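Local coordinates for N-carbamoylsarcosine amidase related protein (Thermoplasma acidophilum, PDB 3EEF) that binds a zinc ion and is probably an amide-cleaving hydrolase of the isochorismatase-like family, an N-carbamoylsarcosine amidase, at residues T37-R40 with V46-N49. Numbering follows the deposited sequence.
Sequences TFRR and VYVN
Arg39 and Tyr47 make this contact, where the last turn of helix 22-40 meets strand 45-50 of the parallel sheet. Strand 3-8, helix 22-40 and the adjacent parallel strand 45-50 form a beta-alpha-beta crossover, here in the alpha/beta fold of the isochorismatase-like family. A short loop leads from the helix into the second strand. Along the helix, Phe38 packs on Leu5 of strand 3-8 and so ties the helix to the first strand of the crossover. Arg39 is the residue that reaches strand 45-50. Its CG is anti to the carbonyl carbon (chi1 -73°), and the chain then runs extended from CG to NE. This length carries the guanidinium from the helix to the far end of the Tyr47 side chain. Tyr47 in turn sends its ring out from the strand, with the hydroxyl end leading toward the helix. The two side chains cross at about a right angle, but their flat groups are only 27° apart. NH2 arrives at the edge of the Tyr47 ring, near the ring plane. Both polar ends have further partners in the same chain. NH2 of Arg39 forms a salt bridge with OD2 of Asp85, and the Tyr47 side chain also packs on Asp85. Tyr47 is buried, and its OH has a weak hydrogen bond to the carbonyl O of Ile79. The zinc ligand Asp50 follows on the same strand, with its side chain about 11 Å from that of Tyr47. Between the two segments the contact is small, 52 Å² in all, and comes down to Arg39 NH2 standing 3.2 Å from Tyr47 OH.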
ATOM      1  N   THR A  37       8.592  29.976  -6.293  1.00 57.95           N
ATOM      2  CA  THR A  37       8.505  29.821  -7.746  1.00 59.00           C
ATOM      3  C   THR A  37       7.397  28.813  -8.137  1.00 58.32           C
ATOM      4  O   THR A  37       6.659  29.016  -9.100  1.00 57.74           O
ATOM      5  CB  THR A  37       9.834  29.335  -8.348  1.00 59.38           C
ATOM      6  OG1 THR A  37       9.993  27.952  -8.048  1.00 68.36           O
ATOM      7  CG2 THR A  37      11.034  30.094  -7.782  1.00 62.64           C
ATOM      8  N   PHE A  38       7.277  27.729  -7.381  1.00 56.37           N
ATOM      9  CA  PHE A  38       6.224  26.734  -7.655  1.00 55.77           C
ATOM     10  C   PHE A  38       4.834  27.342  -7.516  1.00 55.13           C
ATOM     11  O   PHE A  38       3.943  27.096  -8.346  1.00 53.01           O
ATOM     12  CB  PHE A  38       6.358  25.508  -6.741  1.00 54.45           C
ATOM     13  CG  PHE A  38       7.088  24.387  -7.375  1.00 49.59           C
ATOM     14  CD1 PHE A  38       8.456  24.450  -7.548  1.00 47.83           C
ATOM     15  CD2 PHE A  38       6.409  23.262  -7.827  1.00 49.67           C
ATOM     16  CE1 PHE A  38       9.141  23.400  -8.171  1.00 45.14           C
ATOM     17  CE2 PHE A  38       7.093  22.222  -8.439  1.00 41.85           C
ATOM     18  CZ  PHE A  38       8.456  22.295  -8.613  1.00 45.79           C
ATOM     19  N   ARG A  39       4.659  28.116  -6.444  1.00 55.65           N
ATOM     20  CA  ARG A  39       3.407  28.831  -6.195  1.00 58.03           C
ATOM     21  C   ARG A  39       3.124  29.823  -7.316  1.00 59.20           C
ATOM     22  O   ARG A  39       2.049  29.808  -7.895  1.00 58.09           O
ATOM     23  CB  ARG A  39       3.467  29.593  -4.874  1.00 58.57           C
ATOM     24  CG  ARG A  39       3.385  28.725  -3.622  1.00 57.94           C
ATOM     25  CD  ARG A  39       2.888  29.556  -2.455  1.00 59.31           C
ATOM     26  NE  ARG A  39       3.153  28.923  -1.167  1.00 64.46           N
ATOM     27  CZ  ARG A  39       4.021  29.354  -0.249  1.00 70.14           C
ATOM     28  NH1 ARG A  39       4.747  30.462  -0.438  1.00 66.72           N
ATOM     29  NH2 ARG A  39       4.160  28.678   0.889  1.00 73.43           N
ATOM     30  N   ARG A  40       4.104  30.676  -7.617  1.00 61.22           N
ATOM     31  CA  ARG A  40       3.945  31.702  -8.640  1.00 63.42           C
ATOM     32  C   ARG A  40       3.621  31.046  -9.986  1.00 63.81           C
ATOM     33  O   ARG A  40       3.032  31.670 -10.862  1.00 64.94           O
ATOM     34  CB  ARG A  40       5.195  32.600  -8.732  1.00 63.47           C
ATOM     35  N   VAL A  46       3.353  20.410  -1.650  1.00 41.39           N
ATOM     36  CA  VAL A  46       2.891  19.508  -0.617  1.00 39.21           C
ATOM     37  C   VAL A  46       3.897  19.395   0.527  1.00 40.17           C
ATOM     38  O   VAL A  46       5.016  18.953   0.329  1.00 35.68           O
ATOM     39  CB  VAL A  46       2.678  18.092  -1.201  1.00 40.29           C
ATOM     40  CG1 VAL A  46       2.154  17.152  -0.107  1.00 33.54           C
ATOM     41  CG2 VAL A  46       1.738  18.147  -2.433  1.00 35.02           C
ATOM     42  N   TYR A  47       3.475  19.779   1.720  1.00 41.41           N
ATOM     43  CA  TYR A  47       4.290  19.627   2.895  1.00 41.95           C
ATOM     44  C   TYR A  47       3.965  18.284   3.503  1.00 40.52           C
ATOM     45  O   TYR A  47       2.802  17.961   3.703  1.00 39.78           O
ATOM     46  CB  TYR A  47       3.999  20.732   3.920  1.00 43.54           C
ATOM     47  CG  TYR A  47       4.364  22.152   3.491  1.00 45.51           C
ATOM     48  CD1 TYR A  47       5.521  22.773   3.962  1.00 43.99           C
ATOM     49  CD2 TYR A  47       3.543  22.877   2.638  1.00 44.70           C
ATOM     50  CE1 TYR A  47       5.836  24.076   3.588  1.00 45.46           C
ATOM     51  CE2 TYR A  47       3.863  24.178   2.249  1.00 46.74           C
ATOM     52  CZ  TYR A  47       5.003  24.772   2.727  1.00 46.12           C
ATOM     53  OH  TYR A  47       5.299  26.070   2.346  1.00 50.04           O
ATOM     54  N   VAL A  48       5.010  17.508   3.800  1.00 40.32           N
ATOM     55  CA  VAL A  48       4.870  16.237   4.474  1.00 39.60           C
ATOM     56  C   VAL A  48       5.693  16.310   5.785  1.00 39.05           C
ATOM     57  O   VAL A  48       6.902  16.359   5.736  1.00 41.13           O
ATOM     58  CB  VAL A  48       5.283  15.042   3.556  1.00 39.39           C
ATOM     59  CG1 VAL A  48       4.315  14.858   2.437  1.00 36.17           C
ATOM     60  CG2 VAL A  48       6.628  15.273   2.932  1.00 43.30           C
ATOM     61  N   ASN A  49       5.009  16.301   6.934  1.00 37.68           N
ATOM     62  CA  ASN A  49       5.603  16.540   8.259  1.00 38.35           C
ATOM     63  C   ASN A  49       5.360  15.427   9.240  1.00 39.81           C
ATOM     64  O   ASN A  49       4.217  14.994   9.444  1.00 39.35           O
ATOM     65  CB  ASN A  49       4.987  17.792   8.854  1.00 37.49           C
ATOM     66  CG  ASN A  49       5.012  18.929   7.894  1.00 38.63           C
ATOM     67  OD1 ASN A  49       6.066  19.247   7.347  1.00 41.37           O
ATOM     68  ND2 ASN A  49       3.859  19.532   7.642  1.00 42.69           N
TER